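Local atomic coordinates of anthranilate-CoA ligase (Stigmatella aurantiaca, PDB entry 4WV3), a protein that belongs to the AMP-binding (ANL) enzymes, with a large N-terminal part and a smaller C-terminal domain. Residues 17-20 with 21-25; 37-40 with 41-45; 71-74 with 75-79; 148-151 with 152-155; 185-188 with 189-193. All blocks are in the same frame, centred on the assembly; numbering follows the deposited sequence.

Contact 1: residues 17-20 with 21-25; sequences ERNL and PVRAN
Asn-19 and Arg-23 face each other across a cis-proline turn in the loop between helix 14-17 and strand 27-30, where the chain reverses at the protein surface and then enters a type I beta turn from Pro-21 to Ala-24. The evidence for a closed loop is the backbone bond from Arg-23 N to Asn-19 O, 2.9 Å long and nearly straight, with an N-H...O angle of 170°. Val-22 CG1 also lies near this carbonyl oxygen. The side chains of the pair cross with their amide and guanidinium planes 69° apart, and Asn-19 OD1 lies 2.9 Å from Arg-23 NH1. The other end of this amide is firmly engaged: Asn-19 ND2 donates to Trp-232 O and to Leu-16 O, which ties the loop to helix 221-234 and to the helix it has just left. Leu-20 follows, and the peptide bond joining it to Pro-21 is cis, which brings Leu-20 CA and Pro-21 CA to 2.9 Å and folds the chain back at this point. With CG anti to its carbonyl carbon (chi1 -71°), the leucine sends CD1 across the bend to the alanine that ends the turn. That turn is closed by Ala-24 N donating to Pro-21 O over 3.2 Å. Leu-20, Pro-21 and Ala-24 all rest on Arg-39 of helix 38-54, which places the cis-proline bend against the start of that helix. The apolar part of the contact comes down to one methyl pair, Leu-20 CD1 and Ala-24 CB, 4.0 Å apart.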
loop_
_atom_site.group_PDB
_atom_site.type_symbol
_atom_site.label_atom_id
_atom_site.label_comp_id
_atom_site.label_asym_id
_atom_site.label_seq_id
_atom_site.Cartn_x
_atom_site.Cartn_y
_atom_site.Cartn_z
ATOM N N GLU A 17 -19.876 8.742 8.284
ATOM C CA GLU A 17 -21.168 9.289 8.692
ATOM C C GLU A 17 -22.320 9.053 7.711
ATOM O O GLU A 17 -23.456 9.441 7.984
ATOM C CB GLU A 17 -21.041 10.780 9.021
ATOM C CG GLU A 17 -20.163 11.060 10.231
ATOM C CD GLU A 17 -20.182 12.518 10.646
ATOM O OE1 GLU A 17 -20.890 13.317 9.996
ATOM O OE2 GLU A 17 -19.491 12.865 11.627
ATOM N N ARG A 18 -22.036 8.417 6.578
ATOM C CA ARG A 18 -23.098 8.048 5.643
ATOM C C ARG A 18 -23.782 6.771 6.120
ATOM O O ARG A 18 -24.777 6.333 5.543
ATOM C CB ARG A 18 -22.552 7.865 4.223
ATOM C CG ARG A 18 -21.616 6.678 4.064
ATOM C CD ARG A 18 -20.813 6.758 2.772
ATOM N NE ARG A 18 -21.614 6.480 1.582
ATOM C CZ ARG A 18 -22.110 7.414 0.778
ATOM N NH1 ARG A 18 -21.894 8.697 1.033
ATOM N NH2 ARG A 18 -22.825 7.065 -0.285
ATOM N N ASN A 19 -23.237 6.181 7.179
ATOM C CA ASN A 19 -23.796 4.971 7.769
ATOM C C ASN A 19 -24.692 5.277 8.961
ATOM O O ASN A 19 -25.486 4.439 9.386
ATOM C CB ASN A 19 -22.678 4.023 8.202
ATOM C CG ASN A 19 -21.836 3.553 7.040
ATOM O OD1 ASN A 19 -22.256 2.695 6.266
ATOM N ND2 ASN A 19 -20.638 4.111 6.911
ATOM N N LEU A 20 -24.550 6.479 9.508
ATOM C CA LEU A 20 -25.360 6.899 10.641
ATOM C C LEU A 20 -26.653 7.543 10.150
ATOM O O LEU A 20 -26.650 8.257 9.148
ATOM C CB LEU A 20 -24.581 7.867 11.539
ATOM C CG LEU A 20 -23.425 7.295 12.370
ATOM C CD1 LEU A 20 -23.807 5.955 12.988
ATOM C CD2 LEU A 20 -22.147 7.173 11.556
ATOM N N PRO A 21 -27.765 7.297 10.861
ATOM C CA PRO A 21 -27.817 6.490 12.083
ATOM C C PRO A 21 -28.259 5.047 11.841
ATOM O O PRO A 21 -28.414 4.302 12.809
ATOM C CB PRO A 21 -28.886 7.209 12.899
ATOM C CG PRO A 21 -29.858 7.675 11.858
ATOM C CD PRO A 21 -29.044 7.988 10.615
ATOM N N VAL A 22 -28.456 4.661 10.583
ATOM C CA VAL A 22 -29.040 3.356 10.273
ATOM C C VAL A 22 -28.205 2.169 10.770
ATOM O O VAL A 22 -28.750 1.197 11.296
ATOM C CB VAL A 22 -29.369 3.207 8.762
ATOM C CG1 VAL A 22 -28.132 3.431 7.906
ATOM C CG2 VAL A 22 -29.990 1.845 8.479
ATOM N N ARG A 23 -26.887 2.256 10.621
ATOM C CA ARG A 23 -26.004 1.185 11.067
ATOM C C ARG A 23 -25.252 1.572 12.334
ATOM O O ARG A 23 -24.092 1.203 12.514
ATOM C CB ARG A 23 -25.005 0.815 9.970
ATOM C CG ARG A 23 -25.639 0.319 8.685
ATOM C CD ARG A 23 -24.572 -0.129 7.701
ATOM N NE ARG A 23 -25.130 -0.449 6.391
ATOM C CZ ARG A 23 -25.245 0.426 5.398
ATOM N NH1 ARG A 23 -24.840 1.678 5.565
ATOM N NH2 ARG A 23 -25.763 0.050 4.236
ATOM N N ALA A 24 -25.921 2.315 13.211
ATOM C CA ALA A 24 -25.308 2.788 14.446
ATOM C C ALA A 24 -24.849 1.646 15.349
ATOM O O ALA A 24 -23.848 1.768 16.052
ATOM C CB ALA A 24 -26.265 3.703 15.196
ATOM N N ASN A 25 -25.580 0.535 15.323
ATOM C CA ASN A 25 -25.289 -0.583 16.217
ATOM C C ASN A 25 -24.571 -1.763 15.565
ATOM O O ASN A 25 -24.322 -2.776 16.217
ATOM C CB ASN A 25 -26.565 -1.057 16.916
ATOM C CG ASN A 25 -26.975 -0.146 18.054
ATOM O OD1 ASN A 25 -26.436 0.950 18.210
ATOM N ND2 ASN A 25 -27.931 -0.595 18.859
#

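Contact 2: residues 37-40 with 41-45; sequences TFRQ and VSNEA
Arg-39, Ser-42 and Asn-43 share one water on the first turns of helix 38-54. The water oxygen accepts from Arg-39 NH1 over 2.7 Å, lying in the guanidinium plane at its edge, and donates to Asn-43 OD1 over 2.8 Å; a third bond joins it to Ser-42 OG. Arg-39 bends at chi2 and chi3 (57° and 64°), which folds the chain back along the helix towards this water. At the helix start Thr-37 is the N-cap and forms a capping box with Gln-40: Gln-40 N donates to Thr-37 OG1 over 3.2 Å, and Thr-37 N donates to Gln-40 OE1 over 2.9 Å. Four i to i+4 backbone bonds then run from Val-41, Ser-42, Asn-43 and Glu-44 back to Thr-37, Phe-38, Arg-39 and Gln-40. Packing is slighter: Arg-39 CG lies 3.5 Å from Asn-43 ND2, the guanidinium and amide planes 28° apart. Around the helix, Phe-38 meets the ring of Trp-232, Val-41 and Ser-42 touch Leu-16 of helix 14-17, Val-41 also reaches strand 27-30, and Glu-44 bridges to Arg-34 while packing on helix 148-152.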
loop_
_atom_site.group_PDB
_atom_site.type_symbol
_atom_site.label_atom_id
_atom_site.label_comp_id
_atom_site.label_asym_id
_atom_site.label_seq_id
_atom_site.Cartn_x
_atom_site.Cartn_y
_atom_site.Cartn_z
ATOM N N THR A 37 -18.823 -0.164 17.298
ATOM C CA THR A 37 -19.902 0.037 16.343
ATOM C C THR A 37 -19.676 1.358 15.622
ATOM O O THR A 37 -18.819 2.145 16.020
ATOM C CB THR A 37 -21.272 0.071 17.040
ATOM O OG1 THR A 37 -21.362 1.236 17.870
ATOM C CG2 THR A 37 -21.469 -1.174 17.892
ATOM N N PHE A 38 -20.439 1.600 14.561
ATOM C CA PHE A 38 -20.320 2.846 13.810
ATOM C C PHE A 38 -20.628 4.063 14.681
ATOM O O PHE A 38 -20.021 5.122 14.518
ATOM C CB PHE A 38 -21.231 2.830 12.581
ATOM C CG PHE A 38 -20.720 1.974 11.457
ATOM C CD1 PHE A 38 -19.806 2.476 10.546
ATOM C CD2 PHE A 38 -21.161 0.668 11.306
ATOM C CE1 PHE A 38 -19.336 1.692 9.507
ATOM C CE2 PHE A 38 -20.694 -0.122 10.270
ATOM C CZ PHE A 38 -19.781 0.392 9.370
ATOM N N ARG A 39 -21.569 3.904 15.607
ATOM C CA ARG A 39 -21.928 4.981 16.524
ATOM C C ARG A 39 -20.786 5.275 17.490
ATOM O O ARG A 39 -20.466 6.434 17.753
ATOM C CB ARG A 39 -23.200 4.627 17.301
ATOM C CG ARG A 39 -23.612 5.669 18.331
ATOM C CD ARG A 39 -23.808 7.031 17.686
ATOM N NE ARG A 39 -24.911 7.033 16.730
ATOM C CZ ARG A 39 -25.149 8.016 15.869
ATOM N NH1 ARG A 39 -24.354 9.078 15.837
ATOM N NH2 ARG A 39 -26.177 7.937 15.034
ATOM N N GLN A 40 -20.174 4.216 18.012
ATOM C CA GLN A 40 -19.067 4.349 18.954
ATOM C C GLN A 40 -17.845 4.984 18.303
ATOM O O GLN A 40 -17.156 5.798 18.919
ATOM C CB GLN A 40 -18.706 2.989 19.551
ATOM C CG GLN A 40 -19.778 2.426 20.469
ATOM C CD GLN A 40 -19.510 0.992 20.876
ATOM O OE1 GLN A 40 -18.853 0.242 20.156
ATOM N NE2 GLN A 40 -20.017 0.607 22.040
ATOM N N VAL A 41 -17.577 4.605 17.057
ATOM C CA VAL A 41 -16.481 5.192 16.298
ATOM C C VAL A 41 -16.744 6.675 16.061
ATOM O O VAL A 41 -15.848 7.507 16.213
ATOM C CB VAL A 41 -16.284 4.484 14.942
ATOM C CG1 VAL A 41 -15.270 5.229 14.091
ATOM C CG2 VAL A 41 -15.847 3.045 15.156
ATOM N N SER A 42 -17.982 7.001 15.699
ATOM C CA SER A 42 -18.363 8.383 15.443
ATOM C C SER A 42 -18.275 9.230 16.708
ATOM O O SER A 42 -17.818 10.372 16.667
ATOM C CB SER A 42 -19.775 8.455 14.861
ATOM O OG SER A 42 -20.163 9.800 14.643
ATOM N N ASN A 43 -18.713 8.664 17.829
ATOM C CA ASN A 43 -18.658 9.364 19.108
ATOM C C ASN A 43 -17.229 9.665 19.538
ATOM O O ASN A 43 -16.917 10.780 19.955
ATOM C CB ASN A 43 -19.367 8.557 20.196
ATOM C CG ASN A 43 -20.866 8.491 19.993
ATOM O OD1 ASN A 43 -21.457 9.362 19.354
ATOM N ND2 ASN A 43 -21.492 7.457 20.540
ATOM N N GLU A 44 -16.362 8.663 19.432
ATOM C CA GLU A 44 -14.972 8.812 19.839
ATOM C C GLU A 44 -14.233 9.773 18.914
ATOM O O GLU A 44 -13.377 10.539 19.355
ATOM C CB GLU A 44 -14.275 7.451 19.880
ATOM C CG GLU A 44 -12.856 7.495 20.423
ATOM C CD GLU A 44 -12.366 6.136 20.885
ATOM O OE1 GLU A 44 -13.092 5.476 21.658
ATOM O OE2 GLU A 44 -11.259 5.727 20.476
ATOM N N ALA A 45 -14.576 9.732 17.629
ATOM C CA ALA A 45 -13.973 10.628 16.648
ATOM C C ALA A 45 -14.362 12.075 16.929
ATOM O O ALA A 45 -13.544 12.985 16.789
ATOM C CB ALA A 45 -14.384 10.229 15.240
HETATM O O HOH W 1 -22.119 10.221 16.819
#

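Contact 3: residues 71-74 with 75-79; sequences AEWV and TSFFG
Helix 71-83 is the connecting helix of a beta-alpha-beta unit, and along one of its sides Trp-73 and Phe-77 lie next to each other, pointing the same way. Their planes are only 14° apart, but the six-membered ring of Trp-73 and the ring of Phe-77 have centroids 5.5 Å apart, so one ring is displaced well to the side of the other and little of their faces is shared. The closer contact is made by Trp-73 CZ3, which sits 3.7 Å from Phe-77 CB. Both residues have CG anti to the backbone N (chi1 -160° and -179°), which accounts for the shared direction. One residue on, Val-74 CG1 meets the edge of the Phe-78 ring, in its plane, 3.9 Å from CD2. The unit runs from strand 62-66 through this helix to strand 86-89: Trp-73 and Ser-76 pack on Leu-65 of the first strand, while Val-74 and Phe-78 turn to helix 221-234. The Ser-76 hydroxyl is answered by the helix backbone: Glu-72 O accepts from OG over 2.7 Å, nearly in line with the carbonyl bond, and from Ser-76 N over 3.2 Å. The Glu-72 carboxylate goes to Arg-34 in a salt bridge, and Thr-75 OG1 is hydrogen-bonded to Glu-44 OE2. Thr-75 N donates to Ala-71 O over 3.1 Å.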
loop_
_atom_site.group_PDB
_atom_site.type_symbol
_atom_site.label_atom_id
_atom_site.label_comp_id
_atom_site.label_asym_id
_atom_site.label_seq_id
_atom_site.Cartn_x
_atom_site.Cartn_y
_atom_site.Cartn_z
ATOM N N ALA A 71 -8.188 0.621 16.897
ATOM C CA ALA A 71 -9.378 1.450 16.998
ATOM C C ALA A 71 -8.986 2.912 17.173
ATOM O O ALA A 71 -9.640 3.809 16.643
ATOM C CB ALA A 71 -10.240 0.992 18.160
ATOM N N GLU A 72 -7.908 3.142 17.916
ATOM C CA GLU A 72 -7.440 4.496 18.192
ATOM C C GLU A 72 -6.893 5.176 16.941
ATOM O O GLU A 72 -6.934 6.399 16.829
ATOM C CB GLU A 72 -6.377 4.494 19.295
ATOM C CG GLU A 72 -6.911 4.187 20.685
ATOM C CD GLU A 72 -7.169 2.710 20.905
ATOM O OE1 GLU A 72 -6.695 1.894 20.087
ATOM O OE2 GLU A 72 -7.845 2.366 21.897
ATOM N N TRP A 73 -6.377 4.381 16.009
ATOM C CA TRP A 73 -5.894 4.915 14.742
ATOM C C TRP A 73 -7.062 5.488 13.949
ATOM O O TRP A 73 -6.999 6.612 13.450
ATOM C CB TRP A 73 -5.201 3.820 13.925
ATOM C CG TRP A 73 -4.279 4.343 12.857
ATOM C CD1 TRP A 73 -2.916 4.387 12.906
ATOM C CD2 TRP A 73 -4.651 4.895 11.585
ATOM N NE1 TRP A 73 -2.417 4.928 11.748
ATOM C CE2 TRP A 73 -3.459 5.249 10.921
ATOM C CE3 TRP A 73 -5.872 5.122 10.944
ATOM C CZ2 TRP A 73 -3.455 5.820 9.649
ATOM C CZ3 TRP A 73 -5.866 5.688 9.682
ATOM C CH2 TRP A 73 -4.666 6.030 9.049
ATOM N N VAL A 74 -8.131 4.705 13.842
ATOM C CA VAL A 74 -9.293 5.089 13.050
ATOM C C VAL A 74 -10.017 6.305 13.621
ATOM O O VAL A 74 -10.322 7.251 12.894
ATOM C CB VAL A 74 -10.291 3.924 12.914
ATOM C CG1 VAL A 74 -11.524 4.377 12.157
ATOM C CG2 VAL A 74 -9.637 2.745 12.214
ATOM N N THR A 75 -10.292 6.277 14.922
ATOM C CA THR A 75 -11.003 7.374 15.569
ATOM C C THR A 75 -10.201 8.674 15.521
ATOM O O THR A 75 -10.771 9.759 15.408
ATOM C CB THR A 75 -11.373 7.038 17.028
ATOM O OG1 THR A 75 -10.194 6.660 17.750
ATOM C CG2 THR A 75 -12.377 5.896 17.072
ATOM N N SER A 76 -8.879 8.558 15.602
ATOM C CA SER A 76 -8.011 9.722 15.478
ATOM C C SER A 76 -8.087 10.273 14.060
ATOM O O SER A 76 -8.198 11.482 13.863
ATOM C CB SER A 76 -6.565 9.369 15.826
ATOM O OG SER A 76 -6.443 8.999 17.188
ATOM N N PHE A 77 -8.037 9.375 13.082
ATOM C CA PHE A 77 -8.074 9.758 11.673
ATOM C C PHE A 77 -9.331 10.549 11.325
ATOM O O PHE A 77 -9.251 11.640 10.763
ATOM C CB PHE A 77 -7.967 8.520 10.779
ATOM C CG PHE A 77 -7.967 8.833 9.308
ATOM C CD1 PHE A 77 -6.792 9.187 8.663
ATOM C CD2 PHE A 77 -9.139 8.772 8.571
ATOM C CE1 PHE A 77 -6.786 9.476 7.311
ATOM C CE2 PHE A 77 -9.140 9.061 7.219
ATOM C CZ PHE A 77 -7.962 9.412 6.587
ATOM N N PHE A 78 -10.491 9.997 11.662
ATOM C CA PHE A 78 -11.753 10.659 11.353
ATOM C C PHE A 78 -12.012 11.862 12.253
ATOM O O PHE A 78 -12.779 12.756 11.899
ATOM C CB PHE A 78 -12.917 9.670 11.401
ATOM C CG PHE A 78 -13.035 8.822 10.168
ATOM C CD1 PHE A 78 -13.570 9.348 9.004
ATOM C CD2 PHE A 78 -12.605 7.506 10.167
ATOM C CE1 PHE A 78 -13.677 8.576 7.863
ATOM C CE2 PHE A 78 -12.710 6.729 9.029
ATOM C CZ PHE A 78 -13.248 7.265 7.875
ATOM N N GLY A 79 -11.366 11.886 13.413
ATOM C CA GLY A 79 -11.433 13.041 14.288
ATOM C C GLY A 79 -10.704 14.220 13.672
ATOM O O GLY A 79 -11.163 15.360 13.750
#

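Contact 4: residues 148-151 with 152-155; sequences FNDW and IRPQ
Phe-148 and Ile-152 meet at the buried side of a short surface helix, 148-152, and Asp-150 with Arg-153 at its exposed side: a local contact where the helix gives way to the loop leading to strand 169-175. On the buried side, Ile-152 holds CG1 between its backbone N and carbonyl carbon, and CD1 at the end of that branch reaches Phe-148 CE2 at 3.7 Å. Its other branch, CG2, stands over one face of the phenyl ring, displaced toward the rim, and also touches the neighbouring indole, 3.8 Å from Trp-151 CE3. Ile-152 thus touches both aromatic side chains. These rings join the helix to its surroundings: Phe-148 packs on Glu-44 of helix 38-54 and on Glu-72, Thr-75 and Ser-76 of helix 71-83, while Trp-151 lies on Ala-51 and Leu-52 and on Val-135 of strand 133-137. The helix directly follows strand 146-147, an outermost strand of a five-stranded parallel sheet. Its last backbone bonds lose quality in order: Ile-152 N donates to Phe-148 O over 3.1 Å at 139°, whereas Arg-153 N to Asn-149 O, of the same length, is weak at 121°. On the exposed side a salt bridge spans three residues. Arg-153 NH1 donates to Asp-150 OD1 over 2.6 Å; OD1 receives it on its anti lone pair, the one facing away from the other carboxylate oxygen, and lies within 3° of the guanidinium plane. Asn-149 O lies over one face of the same guanidinium, toward its rim.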
loop_
_atom_site.group_PDB
_atom_site.type_symbol
_atom_site.label_atom_id
_atom_site.label_comp_id
_atom_site.label_asym_id
_atom_site.label_seq_id
_atom_site.Cartn_x
_atom_site.Cartn_y
_atom_site.Cartn_z
ATOM N N PHE A 148 -4.339 9.092 25.798
ATOM C CA PHE A 148 -5.452 9.146 24.849
ATOM C C PHE A 148 -6.833 9.142 25.507
ATOM O O PHE A 148 -7.653 10.020 25.237
ATOM C CB PHE A 148 -5.346 8.002 23.837
ATOM C CG PHE A 148 -6.354 8.080 22.726
ATOM C CD1 PHE A 148 -6.125 8.886 21.623
ATOM C CD2 PHE A 148 -7.526 7.344 22.781
ATOM C CE1 PHE A 148 -7.048 8.961 20.597
ATOM C CE2 PHE A 148 -8.454 7.415 21.759
ATOM C CZ PHE A 148 -8.214 8.224 20.666
ATOM N N ASN A 149 -7.084 8.159 26.366
ATOM C CA ASN A 149 -8.382 8.030 27.027
ATOM C C ASN A 149 -8.738 9.219 27.918
ATOM O O ASN A 149 -9.877 9.688 27.910
ATOM C CB ASN A 149 -8.461 6.728 27.826
ATOM C CG ASN A 149 -8.647 5.512 26.941
ATOM O OD1 ASN A 149 -9.145 5.617 25.820
ATOM N ND2 ASN A 149 -8.251 4.348 27.442
ATOM N N ASP A 150 -7.763 9.702 28.682
ATOM C CA ASP A 150 -7.974 10.848 29.561
ATOM C C ASP A 150 -8.158 12.123 28.747
ATOM O O ASP A 150 -8.777 13.085 29.202
ATOM C CB ASP A 150 -6.793 11.011 30.520
ATOM C CG ASP A 150 -6.557 9.778 31.371
ATOM O OD1 ASP A 150 -7.541 9.078 31.691
ATOM O OD2 ASP A 150 -5.387 9.509 31.717
ATOM N N TRP A 151 -7.617 12.111 27.535
ATOM C CA TRP A 151 -7.633 13.272 26.654
ATOM C C TRP A 151 -8.995 13.470 25.992
ATOM O O TRP A 151 -9.424 14.602 25.764
ATOM C CB TRP A 151 -6.535 13.118 25.600
ATOM C CG TRP A 151 -6.449 14.218 24.595
ATOM C CD1 TRP A 151 -6.325 15.553 24.844
ATOM C CD2 TRP A 151 -6.440 14.071 23.171
ATOM N NE1 TRP A 151 -6.260 16.249 23.660
ATOM C CE2 TRP A 151 -6.324 15.360 22.619
ATOM C CE3 TRP A 151 -6.528 12.973 22.309
ATOM C CZ2 TRP A 151 -6.297 15.583 21.244
ATOM C CZ3 TRP A 151 -6.497 13.195 20.946
ATOM C CH2 TRP A 151 -6.384 14.490 20.427
ATOM N N ILE A 152 -9.676 12.368 25.696
ATOM C CA ILE A 152 -10.964 12.426 25.009
ATOM C C ILE A 152 -12.143 12.302 25.970
ATOM O O ILE A 152 -13.293 12.504 25.579
ATOM C CB ILE A 152 -11.087 11.316 23.947
ATOM C CG1 ILE A 152 -11.115 9.940 24.617
ATOM C CG2 ILE A 152 -9.951 11.408 22.940
ATOM C CD1 ILE A 152 -11.351 8.795 23.656
ATOM N N ARG A 153 -11.852 11.968 27.224
ATOM C CA ARG A 153 -12.897 11.728 28.219
ATOM C C ARG A 153 -13.845 12.909 28.488
ATOM O O ARG A 153 -15.063 12.741 28.422
ATOM C CB ARG A 153 -12.301 11.190 29.528
ATOM C CG ARG A 153 -13.322 11.002 30.636
ATOM C CD ARG A 153 -12.749 10.215 31.802
ATOM N NE ARG A 153 -12.384 8.854 31.417
ATOM C CZ ARG A 153 -11.134 8.417 31.309
ATOM N NH1 ARG A 153 -10.120 9.231 31.569
ATOM N NH2 ARG A 153 -10.897 7.162 30.951
ATOM N N PRO A 154 -13.304 14.105 28.789
ATOM C CA PRO A 154 -14.244 15.189 29.099
ATOM C C PRO A 154 -14.920 15.771 27.859
ATOM O O PRO A 154 -15.900 16.504 27.987
ATOM C CB PRO A 154 -13.347 16.242 29.751
ATOM C CG PRO A 154 -12.022 16.030 29.122
ATOM C CD PRO A 154 -11.901 14.546 28.917
ATOM N N GLN A 155 -14.407 15.445 26.678
ATOM C CA GLN A 155 -14.945 15.991 25.437
ATOM C C GLN A 155 -16.301 15.388 25.075
ATOM O O GLN A 155 -16.504 14.181 25.208
ATOM C CB GLN A 155 -13.956 15.786 24.285
ATOM C CG GLN A 155 -12.606 16.450 24.498
ATOM C CD GLN A 155 -12.691 17.964 24.536
ATOM O OE1 GLN A 155 -13.686 18.556 24.116
ATOM N NE2 GLN A 155 -11.640 18.601 25.040
#

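Contact 5: residues 185-188 with 189-193; sequences IPHA and HKDYP
Asp-191 takes hold of His-187 and Ala-188 where strand 183-188 turns into helix 191-204, through a type I beta turn from Ala-188 to Asp-191. The tight part is a single carboxylate oxygen: Asp-191 OD2 accepts from His-187 ND1 over 2.9 Å and from Ala-188 N over 2.8 Å, the two donors arriving from opposite faces of the carboxylate plane. This histidine-carboxylate bond lies in the imidazole plane, and ring and carboxylate stand 89° apart. His-187 NE2 is hydrogen-bonded to Thr-320 O, and a bond at each ring nitrogen is consistent with a fixed ring rotation; the side chain lies about 8 Å from the bound 5'-O-[(S)-[(2-aminobenzoyl)oxy](hydroxy)phosphoryl]adenosine. The turn itself is closed by Asp-191 N to Ala-188 O, 3.2 Å. Packing is looser towards Lys-190, the partly exposed member: its CG stays 4.0 Å from Ala-188 CB, yet its chain bends at chi4 (58°) to bring NZ within 2.8 Å of Asp-191 OD1 in a salt bridge, with a second partner in Glu-371 O. Tyr-192, buried and bonded through OH to Ser-171, presents its ring edge to the strand's last carbonyl, with CD2 3.6 Å from Ala-188 O.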
loop_
_atom_site.group_PDB
_atom_site.type_symbol
_atom_site.label_atom_id
_atom_site.label_comp_id
_atom_site.label_asym_id
_atom_site.label_seq_id
_atom_site.Cartn_x
_atom_site.Cartn_y
_atom_site.Cartn_z
ATOM N N ILE A 185 2.541 13.250 0.054
ATOM C CA ILE A 185 1.461 13.189 -0.924
ATOM C C ILE A 185 0.122 13.573 -0.299
ATOM O O ILE A 185 -0.453 12.805 0.473
ATOM C CB ILE A 185 1.363 11.792 -1.562
ATOM C CG1 ILE A 185 2.669 11.456 -2.284
ATOM C CG2 ILE A 185 0.178 11.718 -2.518
ATOM C CD1 ILE A 185 2.714 10.066 -2.865
ATOM N N PRO A 186 -0.366 14.780 -0.620
ATOM C CA PRO A 186 -1.642 15.285 -0.108
ATOM C C PRO A 186 -2.829 14.858 -0.969
ATOM O O PRO A 186 -2.759 14.919 -2.197
ATOM C CB PRO A 186 -1.460 16.803 -0.176
ATOM C CG PRO A 186 -0.541 17.006 -1.331
ATOM C CD PRO A 186 0.373 15.807 -1.377
ATOM N N HIS A 187 -3.906 14.425 -0.321
ATOM C CA HIS A 187 -5.136 14.076 -1.024
ATOM C C HIS A 187 -6.320 14.875 -0.491
ATOM O O HIS A 187 -6.380 15.204 0.694
ATOM C CB HIS A 187 -5.424 12.575 -0.928
ATOM C CG HIS A 187 -4.709 11.757 -1.956
ATOM N ND1 HIS A 187 -5.074 11.747 -3.286
ATOM C CD2 HIS A 187 -3.653 10.916 -1.851
ATOM C CE1 HIS A 187 -4.273 10.940 -3.955
ATOM N NE2 HIS A 187 -3.401 10.422 -3.108
ATOM N N ALA A 188 -7.258 15.184 -1.378
ATOM C CA ALA A 188 -8.426 15.972 -1.013
ATOM C C ALA A 188 -9.553 15.084 -0.499
ATOM O O ALA A 188 -9.507 13.862 -0.645
ATOM C CB ALA A 188 -8.896 16.798 -2.198
ATOM N N HIS A 189 -10.562 15.710 0.101
ATOM C CA HIS A 189 -11.726 14.994 0.613
ATOM C C HIS A 189 -12.407 14.179 -0.481
ATOM O O HIS A 189 -12.871 13.068 -0.235
ATOM C CB HIS A 189 -12.734 15.969 1.227
ATOM C CG HIS A 189 -12.245 16.653 2.467
ATOM N ND1 HIS A 189 -12.541 16.198 3.734
ATOM C CD2 HIS A 189 -11.485 17.762 2.635
ATOM C CE1 HIS A 189 -11.986 16.997 4.628
ATOM N NE2 HIS A 189 -11.338 17.952 3.987
ATOM N N LYS A 190 -12.451 14.736 -1.688
ATOM C CA LYS A 190 -13.141 14.107 -2.811
ATOM C C LYS A 190 -12.543 12.759 -3.206
ATOM O O LYS A 190 -13.246 11.889 -3.715
ATOM C CB LYS A 190 -13.152 15.040 -4.026
ATOM C CG LYS A 190 -11.774 15.370 -4.577
ATOM C CD LYS A 190 -11.869 16.107 -5.904
ATOM C CE LYS A 190 -10.495 16.529 -6.401
ATOM N NZ LYS A 190 -9.573 15.371 -6.571
ATOM N N ASP A 191 -11.248 12.590 -2.964
ATOM C CA ASP A 191 -10.535 11.395 -3.402
ATOM C C ASP A 191 -11.021 10.128 -2.707
ATOM O O ASP A 191 -10.932 9.033 -3.262
ATOM C CB ASP A 191 -9.031 11.569 -3.188
ATOM C CG ASP A 191 -8.465 12.734 -3.972
ATOM O OD1 ASP A 191 -9.023 13.054 -5.043
ATOM O OD2 ASP A 191 -7.467 13.331 -3.519
ATOM N N TYR A 192 -11.540 10.280 -1.495
ATOM C CA TYR A 192 -11.958 9.129 -0.696
ATOM C C TYR A 192 -13.237 8.433 -1.185
ATOM O O TYR A 192 -13.229 7.219 -1.392
ATOM C CB TYR A 192 -12.025 9.491 0.795
ATOM C CG TYR A 192 -10.661 9.648 1.424
ATOM C CD1 TYR A 192 -10.143 8.663 2.254
ATOM C CD2 TYR A 192 -9.880 10.769 1.172
ATOM C CE1 TYR A 192 -8.895 8.795 2.827
ATOM C CE2 TYR A 192 -8.628 10.909 1.738
ATOM C CZ TYR A 192 -8.141 9.918 2.565
ATOM O OH TYR A 192 -6.897 10.046 3.134
ATOM N N PRO A 193 -14.339 9.183 -1.380
ATOM C CA PRO A 193 -15.509 8.481 -1.919
ATOM C C PRO A 193 -15.328 8.112 -3.390
ATOM O O PRO A 193 -15.953 7.163 -3.865
ATOM C CB PRO A 193 -16.632 9.510 -1.763
ATOM C CG PRO A 193 -15.943 10.821 -1.790
ATOM C CD PRO A 193 -14.637 10.597 -1.091
#

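Contacts 3 and 5 are buried, contacts 2 and 4 partly so, and contact 1 is at the surface. Contacts 2 and 3 lie within single helices, whereas 1, 4 and 5 occur where the chain changes course. Helix 38-54 meets three of the others: Ala-24 O of contact 1 receives a probable bond from Arg-39 N, Glu-44 approaches Thr-75 of contact 3, and it also packs on Phe-148 of contact 4, which touches contact 3 as well. Contact 5 reaches contact 3 through Phe-77 and Tyr-192. Chemistry follows place: a cis-proline bend held by backbone bonds in contact 1, a water shared by three side chains in contact 2, aromatic packing in contact 3, a salt bridge on the exposed side of contact 4, a doubly used carboxylate oxygen in contact 5.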